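Local coordinates for protein esterase (PDB 1QLW) that probably hydrolyses carboxylic esters, as a bacterial esterase of the alpha/beta hydrolase fold, at residues H205-F213 / I226-P235; P6-L15 / M86-R94. One frame throughout, in Å; residues are numbered along the deposited sequence.

In the fold
The two contacts sit at different depths of one alpha/beta hydrolase and touch the same mixed sheet. Contact 1 lies near the core, its centre about 8 Å from the centre of the chain, and joins parts of the beta-alpha-beta unit formed by strand 200-205, helix 211-218 and strand 223-229. Contact 2, about 20 Å from the chain centre, holds the N-terminal arm and the start of strand 13-23 against helix 88-94, beside the second subunit. Backbone hydrogen bonds and a buried phenylalanine ring with an aliphatic group over each face dominate contact 1; contact 2 relies on one arginine, held by a glutamate of its own helix and by loop carbonyls, with proline and leucine packing beside it.

Contact 1 of 2, residues H205-F213 / I226-P235; sequences HSQSGIYPF and IVSVEPGECP. With SO4 (sulfate ion), chain D.
Phe213 is clamped between Pro235 and Ile226, which lie over opposite faces of its ring. Pro235 CG stands 3.8 Å and Ile226 CG2 4.1 Å from the centroid of the Phe213 ring, both CH-pi contacts. With CG of Phe213 anti to its carbonyl carbon (chi1 -57°), the ring reaches from helix 211-218 across to strand 223-229. Ile226 CG2 also meets Pro212 CB, while Ile210 CD1 packs on Pro235 CD. Beyond this apolar end, Ser228 OG donates to Gly209 O at 3.1 Å, tilted out of the carbonyl plane. Gly209 has no side chain, which lets its CA come within 3.7 Å of Pro231 CB.

At the other end, parallel strand pairing of His205 with Val229 leads into a sharp turn. Ser206 N donates to Val229 O at 3.0 Å, nearly in line with the carbonyl bond, and the ring edge of His205 brings CD2 to 3.3 Å from the same Val229 O. Ser206 O is gripped on opposite faces of its plane by Gly209 N and Gly232 N, the latter at 2.9 Å. A water donates to it and accepts from Ile210 N and Glu233 N.

Ser206, with phi 57° and psi -116° between strand and helix, has the strained backbone of the nucleophile elbow of alpha/beta hydrolases. Its OG donates to O2 of a sulfate, probably from the crystallisation liquor, at 2.8 Å. Glu230 OE1 bonds His298 ND1 and salt-bridges Arg146; with the elbow, this suggests Ser206, His298 and Glu230 as the fold's Ser-His-acid triad. The bonds at Ser206 N and O hold the turn that presents OG.

Contact 2 of 2, residues P6-L15 / M86-R94; sequences PKTPAGPLTL and MGWDEYFLR
Leu13 packs on Leu93 where the N-terminal arm of this alpha/beta hydrolase enters strand 13-23 and passes helix 88-94; the axes of segments 13-15 and 88-94 make an angle of 76°. This buried side is the tight part. Leu13 CD2 rests 3.9 Å from Leu93 CB, the side chains nearly perpendicular, with Leu15 CD2 farther off. Pro9 sets CG against the edge of the Tyr91 ring, 3.7 Å from CE1, and the Tyr91 hydroxyl, against Pro6 CG, bonds to Asp311 of helix 306-319. Residues 13-15 also pair antiparallel with a strand of the second subunit, extending the sheet across the interface.

The solvent side is looser. The Thr8 CG2 and Met86 CE methyls lie 3.7 Å apart on side chains that run in opposite senses, the bend at chi3 of Met86 (-65°) turning its methyl there. At the exposed Gly11-Pro12 turn Arg94 forms a polar clasp, its guanidinium between Leu13 CB and Pro9 O. Glu90 fixes its rotation: Glu90 OE2 takes NE, a salt bridge, and NH2 side-on, nearly in the guanidinium plane. Arg94 NH1 bonds Gly11 O and Pro12 O weakly, while Arg94 NH2 donates to Gly11 O at 2.8 Å, in the carbonyl plane.

Contact 1 of 2, residues H205-F213 / I226-P235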
ATOM      1  N   HIS A 205      -5.187 -16.237  -2.919  1.00 12.74           N
ATOM      2  CA  HIS A 205      -4.977 -16.292  -4.357  1.00 12.67           C
ATOM      3  C   HIS A 205      -3.580 -16.771  -4.688  1.00 12.45           C
ATOM      4  O   HIS A 205      -2.609 -16.175  -4.231  1.00 13.00           O
ATOM      5  CB  HIS A 205      -5.164 -14.869  -4.944  1.00 13.72           C
ATOM      6  CG  HIS A 205      -5.115 -14.770  -6.435  1.00 12.92           C
ATOM      7  ND1 HIS A 205      -4.557 -13.667  -7.055  1.00 14.94           N
ATOM      8  CD2 HIS A 205      -5.565 -15.614  -7.391  1.00 13.07           C
ATOM      9  CE1 HIS A 205      -4.694 -13.899  -8.362  1.00 15.35           C
ATOM     10  NE2 HIS A 205      -5.304 -15.046  -8.610  1.00 14.55           N
ATOM     11  N   SER A 206      -3.439 -17.810  -5.510  1.00 14.71           N
ATOM     12  CA  SER A 206      -2.152 -18.135  -6.122  1.00 16.06           C
ATOM     13  C   SER A 206      -1.018 -18.364  -5.148  1.00 14.24           C
ATOM     14  O   SER A 206      -1.147 -19.330  -4.392  1.00 14.18           O
ATOM     15  CB  SER A 206      -1.858 -17.052  -7.166  1.00 19.86           C
ATOM     16  OG  SER A 206      -1.006 -17.589  -8.169  1.00 24.73           O
ATOM     17  N   GLN A 207       0.050 -17.571  -5.101  1.00 12.93           N
ATOM     18  CA  GLN A 207       1.109 -17.758  -4.098  1.00 12.34           C
ATOM     19  C   GLN A 207       0.573 -17.852  -2.679  1.00 12.22           C
ATOM     20  O   GLN A 207       1.119 -18.592  -1.857  1.00 12.98           O
ATOM     21  CB  GLN A 207       2.027 -16.531  -4.196  1.00 12.71           C
ATOM     22  CG  GLN A 207       3.101 -16.414  -3.120  1.00 13.09           C
ATOM     23  CD  GLN A 207       3.711 -15.038  -3.276  1.00 11.87           C
ATOM     24  OE1 GLN A 207       3.145 -14.048  -2.785  1.00 12.70           O
ATOM     25  NE2 GLN A 207       4.803 -14.920  -4.002  1.00 12.38           N
ATOM     26  N   SER A 208      -0.445 -17.065  -2.340  1.00 12.10           N
ATOM     27  CA  SER A 208      -0.999 -17.110  -0.988  1.00 11.99           C
ATOM     28  C   SER A 208      -2.099 -18.149  -0.868  1.00 12.21           C
ATOM     29  O   SER A 208      -2.668 -18.293   0.224  1.00 12.62           O
ATOM     30  CB  SER A 208      -1.534 -15.763  -0.523  1.00 11.81           C
ATOM     31  OG  SER A 208      -2.659 -15.417  -1.319  1.00 12.51           O
ATOM     32  N   GLY A 209      -2.379 -18.896  -1.929  1.00 12.61           N
ATOM     33  CA  GLY A 209      -3.412 -19.917  -1.889  1.00 13.26           C
ATOM     34  C   GLY A 209      -3.288 -20.836  -0.695  1.00 12.60           C
ATOM     35  O   GLY A 209      -4.285 -21.141  -0.033  1.00 14.58           O
ATOM     36  N   ILE A 210      -2.072 -21.305  -0.430  1.00 12.31           N
ATOM     37  CA  ILE A 210      -1.827 -22.236   0.669  1.00 12.32           C
ATOM     38  C   ILE A 210      -1.869 -21.578   2.039  1.00 11.91           C
ATOM     39  O   ILE A 210      -2.056 -22.253   3.052  1.00 13.27           O
ATOM     40  CB  ILE A 210      -0.458 -22.919   0.442  1.00 13.08           C
ATOM     41  CG1 ILE A 210      -0.294 -24.167   1.311  1.00 13.58           C
ATOM     42  CG2 ILE A 210       0.709 -21.973   0.652  1.00 13.34           C
ATOM     43  CD1 ILE A 210      -1.301 -25.267   1.056  1.00 15.38           C
ATOM     44  N   TYR A 211      -1.670 -20.251   2.108  1.00 12.07           N
ATOM     45  CA  TYR A 211      -1.559 -19.590   3.406  1.00 12.34           C
ATOM     46  C   TYR A 211      -2.663 -19.891   4.387  1.00 11.99           C
ATOM     47  O   TYR A 211      -2.358 -20.231   5.533  1.00 13.19           O
ATOM     48  CB  TYR A 211      -1.377 -18.074   3.299  1.00 12.60           C
ATOM     49  CG  TYR A 211      -0.129 -17.530   2.662  1.00 11.69           C
ATOM     50  CD1 TYR A 211       0.918 -18.294   2.160  1.00 12.21           C
ATOM     51  CD2 TYR A 211       0.026 -16.141   2.603  1.00 11.78           C
ATOM     52  CE1 TYR A 211       2.022 -17.696   1.571  1.00 12.10           C
ATOM     53  CE2 TYR A 211       1.125 -15.535   2.040  1.00 11.71           C
ATOM     54  CZ  TYR A 211       2.133 -16.322   1.517  1.00 11.37           C
ATOM     55  OH  TYR A 211       3.250 -15.781   0.921  1.00 12.73           O
ATOM     56  N   PRO A 212      -3.936 -19.749   4.026  1.00 12.59           N
ATOM     57  CA  PRO A 212      -4.984 -19.972   5.030  1.00 13.19           C
ATOM     58  C   PRO A 212      -4.971 -21.361   5.616  1.00 12.35           C
ATOM     59  O   PRO A 212      -5.344 -21.547   6.776  1.00 13.32           O
ATOM     60  CB  PRO A 212      -6.285 -19.678   4.298  1.00 14.63           C
ATOM     61  CG  PRO A 212      -5.914 -18.945   3.087  1.00 17.99           C
ATOM     62  CD  PRO A 212      -4.482 -19.248   2.753  1.00 13.86           C
ATOM     63  N   PHE A 213      -4.602 -22.345   4.800  1.00 12.60           N
ATOM     64  CA  PHE A 213      -4.529 -23.719   5.270  1.00 12.52           C
ATOM     65  C   PHE A 213      -3.387 -23.905   6.253  1.00 12.60           C
ATOM     66  O   PHE A 213      -3.505 -24.645   7.225  1.00 14.20           O
ATOM     67  CB  PHE A 213      -4.374 -24.671   4.078  1.00 13.12           C
ATOM     68  CG  PHE A 213      -5.474 -24.537   3.064  1.00 13.25           C
ATOM     69  CD1 PHE A 213      -6.740 -25.050   3.310  1.00 14.49           C
ATOM     70  CD2 PHE A 213      -5.252 -23.889   1.870  1.00 14.63           C
ATOM     71  CE1 PHE A 213      -7.752 -24.934   2.368  1.00 15.09           C
ATOM     72  CE2 PHE A 213      -6.241 -23.773   0.916  1.00 15.78           C
ATOM     73  CZ  PHE A 213      -7.499 -24.299   1.171  1.00 15.58           C
ATOM     74  N   ILE A 226     -12.535 -21.023   4.400  1.00 13.22           N
ATOM     75  CA  ILE A 226     -11.426 -20.685   3.518  1.00 12.85           C
ATOM     76  C   ILE A 226     -11.900 -20.735   2.077  1.00 12.69           C
ATOM     77  O   ILE A 226     -12.499 -21.731   1.678  1.00 13.89           O
ATOM     78  CB  ILE A 226     -10.224 -21.626   3.721  1.00 13.47           C
ATOM     79  CG1 ILE A 226      -9.688 -21.524   5.144  1.00 14.28           C
ATOM     80  CG2 ILE A 226      -9.166 -21.407   2.660  1.00 14.67           C
ATOM     81  CD1 ILE A 226      -8.697 -22.594   5.514  1.00 15.88           C
ATOM     82  N   VAL A 227     -11.565 -19.688   1.333  1.00 12.47           N
ATOM     83  CA  VAL A 227     -11.774 -19.624  -0.099  1.00 12.22           C
ATOM     84  C   VAL A 227     -10.399 -19.424  -0.743  1.00 12.48           C
ATOM     85  O   VAL A 227      -9.709 -18.481  -0.360  1.00 13.68           O
ATOM     86  CB  VAL A 227     -12.732 -18.512  -0.533  1.00 13.11           C
ATOM     87  CG1 VAL A 227     -12.868 -18.451  -2.049  1.00 14.39           C
ATOM     88  CG2 VAL A 227     -14.089 -18.653   0.147  1.00 14.37           C
ATOM     89  N   SER A 228     -10.004 -20.291  -1.661  1.00 13.44           N
ATOM     90  CA  SER A 228      -8.684 -20.157  -2.289  1.00 15.24           C
ATOM     91  C   SER A 228      -8.896 -20.107  -3.796  1.00 15.11           C
ATOM     92  O   SER A 228      -9.416 -21.067  -4.369  1.00 17.16           O
ATOM     93  CB  SER A 228      -7.807 -21.308  -1.805  1.00 17.88           C
ATOM     94  OG  SER A 228      -6.468 -21.273  -2.200  1.00 21.20           O
ATOM     95  N   VAL A 229      -8.483 -19.009  -4.414  1.00 14.84           N
ATOM     96  CA  VAL A 229      -8.607 -18.800  -5.852  1.00 14.19           C
ATOM     97  C   VAL A 229      -7.327 -19.238  -6.550  1.00 13.17           C
ATOM     98  O   VAL A 229      -6.263 -18.639  -6.297  1.00 13.82           O
ATOM     99  CB  VAL A 229      -8.919 -17.326  -6.150  1.00 15.85           C
ATOM    100  CG1 VAL A 229      -9.016 -17.137  -7.652  1.00 18.20           C
ATOM    101  CG2 VAL A 229     -10.200 -16.918  -5.445  1.00 18.82           C
ATOM    102  N   GLU A 230      -7.416 -20.291  -7.351  1.00 12.75           N
ATOM    103  CA  GLU A 230      -6.282 -20.803  -8.106  1.00 13.51           C
ATOM    104  C   GLU A 230      -4.998 -20.851  -7.297  1.00 13.18           C
ATOM    105  O   GLU A 230      -3.994 -20.209  -7.638  1.00 13.96           O
ATOM    106  CB  GLU A 230      -6.077 -20.065  -9.418  1.00 14.63           C
ATOM    107  CG  GLU A 230      -7.259 -20.278 -10.354  1.00 14.97           C
ATOM    108  CD  GLU A 230      -7.000 -19.972 -11.795  1.00 13.89           C
ATOM    109  OE1 GLU A 230      -5.915 -19.455 -12.153  1.00 14.58           O
ATOM    110  OE2 GLU A 230      -7.923 -20.259 -12.610  1.00 14.45           O
ATOM    111  N   PRO A 231      -5.000 -21.601  -6.216  1.00 13.95           N
ATOM    112  CA  PRO A 231      -3.809 -21.726  -5.393  1.00 14.17           C
ATOM    113  C   PRO A 231      -2.647 -22.348  -6.138  1.00 14.92           C
ATOM    114  O   PRO A 231      -2.805 -23.286  -6.932  1.00 16.40           O
ATOM    115  CB  PRO A 231      -4.255 -22.603  -4.216  1.00 15.58           C
ATOM    116  CG  PRO A 231      -5.394 -23.399  -4.778  1.00 16.63           C
ATOM    117  CD  PRO A 231      -6.092 -22.460  -5.712  1.00 15.42           C
ATOM    118  N   GLY A 232      -1.441 -21.868  -5.807  1.00 14.60           N
ATOM    119  CA  GLY A 232      -0.220 -22.470  -6.327  1.00 16.31           C
ATOM    120  C   GLY A 232      -0.039 -23.869  -5.763  1.00 16.14           C
ATOM    121  O   GLY A 232       0.470 -24.754  -6.462  1.00 18.91           O
ATOM    122  N   GLU A 233      -0.456 -24.055  -4.518  1.00 16.25           N
ATOM    123  CA  GLU A 233      -0.454 -25.364  -3.883  1.00 19.39           C
ATOM    124  C   GLU A 233      -1.683 -25.485  -2.986  1.00 17.98           C
ATOM    125  O   GLU A 233      -2.041 -24.541  -2.297  1.00 18.02           O
ATOM    126  CB  GLU A 233       0.794 -25.539  -3.022  1.00 23.71           C
ATOM    127  CG  GLU A 233       2.124 -25.631  -3.724  1.00 29.56           C
ATOM    128  CD  GLU A 233       2.258 -26.691  -4.793  1.00 34.49           C
ATOM    129  OE1 GLU A 233       1.624 -27.761  -4.697  1.00 37.37           O
ATOM    130  OE2 GLU A 233       3.006 -26.494  -5.779  1.00 36.89           O
ATOM    131  N   CYS A 234      -2.303 -26.661  -2.999  1.00 21.18           N
ATOM    132  CA  CYS A 234      -3.347 -26.994  -2.034  1.00 20.49           C
ATOM    133  C   CYS A 234      -2.650 -27.877  -0.994  1.00 18.98           C
ATOM    134  O   CYS A 234      -1.570 -28.425  -1.249  1.00 21.23           O
ATOM    135  CB  CYS A 234      -4.496 -27.750  -2.713  1.00 21.45           C
ATOM    136  SG  CYS A 234      -5.735 -26.765  -3.532  1.00 22.01           S
ATOM    137  N   PRO A 235      -3.236 -28.051   0.176  1.00 18.13           N
ATOM    138  CA  PRO A 235      -2.714 -28.997   1.153  1.00 18.85           C
ATOM    139  C   PRO A 235      -2.650 -30.409   0.583  1.00 19.39           C
ATOM    140  O   PRO A 235      -3.371 -30.712  -0.381  1.00 20.52           O
ATOM    141  CB  PRO A 235      -3.712 -28.941   2.301  1.00 19.20           C
ATOM    142  CG  PRO A 235      -4.379 -27.617   2.161  1.00 19.28           C
ATOM    143  CD  PRO A 235      -4.465 -27.392   0.662  1.00 18.81           C
TER
HETATM  144  S   SO4 D 576       2.459 -19.291  -7.312  1.00 24.25           S
HETATM  145  O1  SO4 D 576       3.315 -19.903  -8.402  1.00 23.73           O
HETATM  146  O2  SO4 D 576       1.023 -19.416  -7.777  1.00 25.63           O
HETATM  147  O3  SO4 D 576       2.856 -17.857  -7.175  1.00 24.13           O
HETATM  148  O4  SO4 D 576       2.594 -20.067  -6.053  1.00 24.33           O
HETATM  149  O   HOH W   1      -0.252 -21.478  -2.750  1.00 14.24           O

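Contact 2 of 2, residues P6-L15 / M86-R94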
ATOM      1  N   PRO A   6     -24.785 -10.363 -12.402  1.00 63.94           N
ATOM      2  CA  PRO A   6     -25.447  -9.309 -11.666  1.00 60.55           C
ATOM      3  C   PRO A   6     -25.213  -7.938 -12.278  1.00 54.38           C
ATOM      4  O   PRO A   6     -24.179  -7.697 -12.904  1.00 52.91           O
ATOM      5  CB  PRO A   6     -24.803  -9.386 -10.282  1.00 61.25           C
ATOM      6  CG  PRO A   6     -23.414  -9.846 -10.568  1.00 63.13           C
ATOM      7  CD  PRO A   6     -23.535 -10.798 -11.728  1.00 63.81           C
ATOM      8  N   LYS A   7     -26.190  -7.052 -12.092  1.00 48.77           N
ATOM      9  CA  LYS A   7     -25.969  -5.669 -12.531  1.00 42.71           C
ATOM     10  C   LYS A   7     -24.978  -5.072 -11.528  1.00 39.27           C
ATOM     11  O   LYS A   7     -24.970  -5.478 -10.365  1.00 38.33           O
ATOM     12  CB  LYS A   7     -27.253  -4.871 -12.554  1.00 43.24           C
ATOM     13  N   THR A   8     -24.105  -4.203 -12.010  1.00 34.31           N
ATOM     14  CA  THR A   8     -23.170  -3.541 -11.091  1.00 31.58           C
ATOM     15  C   THR A   8     -23.956  -2.616 -10.175  1.00 29.29           C
ATOM     16  O   THR A   8     -24.736  -1.779 -10.644  1.00 29.52           O
ATOM     17  CB  THR A   8     -22.152  -2.696 -11.878  1.00 32.34           C
ATOM     18  OG1 THR A   8     -21.502  -3.541 -12.835  1.00 33.29           O
ATOM     19  CG2 THR A   8     -21.133  -2.088 -10.928  1.00 32.51           C
ATOM     20  N   PRO A   9     -23.782  -2.761  -8.870  1.00 28.02           N
ATOM     21  CA  PRO A   9     -24.522  -1.921  -7.934  1.00 28.65           C
ATOM     22  C   PRO A   9     -24.222  -0.453  -8.182  1.00 28.34           C
ATOM     23  O   PRO A   9     -23.061  -0.085  -8.352  1.00 30.12           O
ATOM     24  CB  PRO A   9     -24.058  -2.374  -6.567  1.00 29.63           C
ATOM     25  CG  PRO A   9     -23.341  -3.655  -6.763  1.00 29.18           C
ATOM     26  CD  PRO A   9     -22.894  -3.726  -8.192  1.00 28.62           C
ATOM     27  N   ALA A  10     -25.257   0.371  -8.207  1.00 28.34           N
ATOM     28  CA  ALA A  10     -25.114   1.793  -8.447  1.00 28.85           C
ATOM     29  C   ALA A  10     -25.251   2.577  -7.145  1.00 27.39           C
ATOM     30  O   ALA A  10     -25.646   2.080  -6.087  1.00 28.14           O
ATOM     31  CB  ALA A  10     -26.189   2.249  -9.432  1.00 30.44           C
ATOM     32  N   GLY A  11     -24.901   3.856  -7.232  1.00 25.56           N
ATOM     33  CA  GLY A  11     -25.031   4.764  -6.120  1.00 23.91           C
ATOM     34  C   GLY A  11     -23.930   4.713  -5.078  1.00 21.56           C
ATOM     35  O   GLY A  11     -22.929   4.013  -5.214  1.00 22.61           O
ATOM     36  N   PRO A  12     -24.143   5.481  -4.013  1.00 20.33           N
ATOM     37  CA  PRO A  12     -23.139   5.616  -2.968  1.00 20.04           C
ATOM     38  C   PRO A  12     -23.025   4.403  -2.076  1.00 19.70           C
ATOM     39  O   PRO A  12     -23.817   3.466  -2.142  1.00 23.04           O
ATOM     40  CB  PRO A  12     -23.599   6.846  -2.187  1.00 21.49           C
ATOM     41  CG  PRO A  12     -25.072   6.877  -2.386  1.00 23.60           C
ATOM     42  CD  PRO A  12     -25.303   6.376  -3.784  1.00 22.47           C
ATOM     43  N   LEU A  13     -21.960   4.367  -1.289  1.00 19.28           N
ATOM     44  CA  LEU A  13     -21.749   3.321  -0.293  1.00 18.85           C
ATOM     45  C   LEU A  13     -21.611   3.988   1.071  1.00 18.19           C
ATOM     46  O   LEU A  13     -20.891   4.964   1.224  1.00 20.25           O
ATOM     47  CB  LEU A  13     -20.507   2.499  -0.596  1.00 20.48           C
ATOM     48  CG  LEU A  13     -20.105   1.463   0.460  1.00 24.00           C
ATOM     49  CD1 LEU A  13     -21.188   0.429   0.722  1.00 25.30           C
ATOM     50  CD2 LEU A  13     -18.814   0.775   0.044  1.00 25.90           C
ATOM     51  N   THR A  14     -22.307   3.447   2.057  1.00 20.58           N
ATOM     52  CA  THR A  14     -22.232   3.942   3.415  1.00 20.58           C
ATOM     53  C   THR A  14     -21.451   2.954   4.257  1.00 19.66           C
ATOM     54  O   THR A  14     -21.724   1.751   4.254  1.00 21.92           O
ATOM     55  CB  THR A  14     -23.611   4.220   4.024  1.00 23.35           C
ATOM     56  OG1 THR A  14     -24.248   5.237   3.251  1.00 27.42           O
ATOM     57  CG2 THR A  14     -23.503   4.716   5.456  1.00 23.56           C
ATOM     58  N   LEU A  15     -20.469   3.486   4.969  1.00 18.67           N
ATOM     59  CA  LEU A  15     -19.704   2.652   5.862  1.00 19.69           C
ATOM     60  C   LEU A  15     -19.892   3.062   7.310  1.00 18.32           C
ATOM     61  O   LEU A  15     -19.918   4.239   7.680  1.00 21.82           O
ATOM     62  CB  LEU A  15     -18.222   2.730   5.519  1.00 22.05           C
ATOM     63  CG  LEU A  15     -17.800   2.241   4.134  1.00 22.62           C
ATOM     64  CD1 LEU A  15     -16.295   2.352   3.977  1.00 23.82           C
ATOM     65  CD2 LEU A  15     -18.226   0.805   3.890  1.00 23.02           C
ATOM     66  N   MET A  86     -15.610  -1.819 -10.682  1.00 13.75           N
ATOM     67  CA  MET A  86     -15.706  -2.221  -9.290  1.00 13.94           C
ATOM     68  C   MET A  86     -14.974  -3.550  -9.075  1.00 14.09           C
ATOM     69  O   MET A  86     -15.129  -4.517  -9.831  1.00 15.69           O
ATOM     70  CB  MET A  86     -17.196  -2.404  -8.943  1.00 15.71           C
ATOM     71  CG  MET A  86     -17.431  -2.607  -7.460  1.00 17.53           C
ATOM     72  SD  MET A  86     -19.173  -2.827  -7.070  1.00 18.41           S
ATOM     73  CE  MET A  86     -19.826  -1.218  -7.529  1.00 20.67           C
ATOM     74  N   GLY A  87     -14.182  -3.573  -8.025  1.00 15.80           N
ATOM     75  CA  GLY A  87     -13.467  -4.785  -7.637  1.00 17.71           C
ATOM     76  C   GLY A  87     -14.248  -5.531  -6.554  1.00 16.37           C
ATOM     77  O   GLY A  87     -15.299  -5.118  -6.064  1.00 18.19           O
ATOM     78  N   TRP A  88     -13.647  -6.650  -6.137  1.00 15.32           N
ATOM     79  CA  TRP A  88     -14.282  -7.474  -5.128  1.00 15.77           C
ATOM     80  C   TRP A  88     -14.316  -6.804  -3.770  1.00 16.06           C
ATOM     81  O   TRP A  88     -15.268  -7.041  -3.012  1.00 17.57           O
ATOM     82  CB  TRP A  88     -13.620  -8.839  -5.009  1.00 15.46           C
ATOM     83  CG  TRP A  88     -13.933  -9.800  -6.112  1.00 15.88           C
ATOM     84  CD1 TRP A  88     -14.652  -9.593  -7.255  1.00 16.57           C
ATOM     85  CD2 TRP A  88     -13.492 -11.158  -6.170  1.00 15.43           C
ATOM     86  NE1 TRP A  88     -14.689 -10.732  -8.019  1.00 17.47           N
ATOM     87  CE2 TRP A  88     -13.997 -11.722  -7.357  1.00 16.23           C
ATOM     88  CE3 TRP A  88     -12.736 -11.976  -5.315  1.00 14.83           C
ATOM     89  CZ2 TRP A  88     -13.743 -13.037  -7.737  1.00 17.22           C
ATOM     90  CZ3 TRP A  88     -12.493 -13.285  -5.707  1.00 15.65           C
ATOM     91  CH2 TRP A  88     -12.996 -13.803  -6.906  1.00 16.53           C
ATOM     92  N   ASP A  89     -13.322  -6.005  -3.410  1.00 16.19           N
ATOM     93  CA  ASP A  89     -13.393  -5.343  -2.106  1.00 16.33           C
ATOM     94  C   ASP A  89     -14.657  -4.496  -1.969  1.00 15.82           C
ATOM     95  O   ASP A  89     -15.482  -4.685  -1.072  1.00 18.00           O
ATOM     96  CB  ASP A  89     -12.117  -4.532  -2.023  1.00 17.73           C
ATOM     97  CG  ASP A  89     -12.024  -3.830  -0.727  1.00 17.66           C
ATOM     98  OD1 ASP A  89     -12.711  -4.157   0.252  1.00 20.19           O
ATOM     99  OD2 ASP A  89     -11.183  -2.903  -0.730  1.00 21.21           O
ATOM    100  N   GLU A  90     -14.879  -3.584  -2.931  1.00 15.29           N
ATOM    101  CA  GLU A  90     -16.059  -2.740  -2.909  1.00 15.16           C
ATOM    102  C   GLU A  90     -17.328  -3.561  -3.055  1.00 14.24           C
ATOM    103  O   GLU A  90     -18.333  -3.297  -2.388  1.00 14.77           O
ATOM    104  CB  GLU A  90     -15.981  -1.712  -4.041  1.00 16.44           C
ATOM    105  CG  GLU A  90     -17.198  -0.806  -4.073  1.00 17.84           C
ATOM    106  CD  GLU A  90     -17.196   0.293  -5.092  1.00 18.92           C
ATOM    107  OE1 GLU A  90     -16.170   0.511  -5.761  1.00 21.12           O
ATOM    108  OE2 GLU A  90     -18.255   0.954  -5.240  1.00 21.22           O
ATOM    109  N   TYR A  91     -17.318  -4.563  -3.922  1.00 14.08           N
ATOM    110  CA  TYR A  91     -18.514  -5.378  -4.126  1.00 14.48           C
ATOM    111  C   TYR A  91     -18.897  -6.103  -2.844  1.00 13.70           C
ATOM    112  O   TYR A  91     -20.069  -6.138  -2.448  1.00 14.32           O
ATOM    113  CB  TYR A  91     -18.308  -6.365  -5.262  1.00 15.01           C
ATOM    114  CG  TYR A  91     -19.573  -7.061  -5.677  1.00 15.77           C
ATOM    115  CD1 TYR A  91     -20.620  -6.344  -6.225  1.00 17.24           C
ATOM    116  CD2 TYR A  91     -19.704  -8.431  -5.601  1.00 16.56           C
ATOM    117  CE1 TYR A  91     -21.755  -6.983  -6.690  1.00 18.57           C
ATOM    118  CE2 TYR A  91     -20.825  -9.094  -6.050  1.00 17.82           C
ATOM    119  CZ  TYR A  91     -21.851  -8.361  -6.613  1.00 18.11           C
ATOM    120  OH  TYR A  91     -22.981  -8.973  -7.104  1.00 21.73           O
ATOM    121  N   PHE A  92     -17.901  -6.678  -2.157  1.00 13.62           N
ATOM    122  CA  PHE A  92     -18.177  -7.391  -0.917  1.00 13.18           C
ATOM    123  C   PHE A  92     -18.769  -6.443   0.121  1.00 12.80           C
ATOM    124  O   PHE A  92     -19.718  -6.809   0.829  1.00 13.76           O
ATOM    125  CB  PHE A  92     -16.909  -8.052  -0.380  1.00 13.45           C
ATOM    126  CG  PHE A  92     -16.412  -9.232  -1.165  1.00 13.82           C
ATOM    127  CD1 PHE A  92     -17.005  -9.719  -2.311  1.00 16.93           C
ATOM    128  CD2 PHE A  92     -15.282  -9.895  -0.732  1.00 16.15           C
ATOM    129  CE1 PHE A  92     -16.501 -10.804  -2.992  1.00 17.98           C
ATOM    130  CE2 PHE A  92     -14.768 -10.996  -1.399  1.00 17.62           C
ATOM    131  CZ  PHE A  92     -15.386 -11.454  -2.539  1.00 16.61           C
ATOM    132  N   LEU A  93     -18.235  -5.224   0.211  1.00 12.87           N
ATOM    133  CA  LEU A  93     -18.785  -4.222   1.131  1.00 13.66           C
ATOM    134  C   LEU A  93     -20.243  -3.931   0.799  1.00 13.86           C
ATOM    135  O   LEU A  93     -21.104  -3.859   1.686  1.00 14.65           O
ATOM    136  CB  LEU A  93     -17.987  -2.922   1.027  1.00 14.46           C
ATOM    137  CG  LEU A  93     -16.562  -3.012   1.518  1.00 17.14           C
ATOM    138  CD1 LEU A  93     -15.785  -1.776   1.129  1.00 18.35           C
ATOM    139  CD2 LEU A  93     -16.543  -3.189   3.026  1.00 17.61           C
ATOM    140  N   ARG A  94     -20.554  -3.771  -0.489  1.00 14.12           N
ATOM    141  CA  ARG A  94     -21.909  -3.488  -0.951  1.00 14.89           C
ATOM    142  C   ARG A  94     -22.849  -4.654  -0.692  1.00 15.01           C
ATOM    143  O   ARG A  94     -24.054  -4.466  -0.515  1.00 16.93           O
ATOM    144  CB  ARG A  94     -21.897  -3.092  -2.426  1.00 15.95           C
ATOM    145  CG  ARG A  94     -21.295  -1.717  -2.645  1.00 17.05           C
ATOM    146  CD  ARG A  94     -21.262  -1.356  -4.121  1.00 18.02           C
ATOM    147  NE  ARG A  94     -20.724  -0.014  -4.331  1.00 18.94           N
ATOM    148  CZ  ARG A  94     -21.444   1.099  -4.293  1.00 18.63           C
ATOM    149  NH1 ARG A  94     -22.747   1.075  -4.049  1.00 20.40           N
ATOM    150  NH2 ARG A  94     -20.822   2.253  -4.464  1.00 20.90           N
TER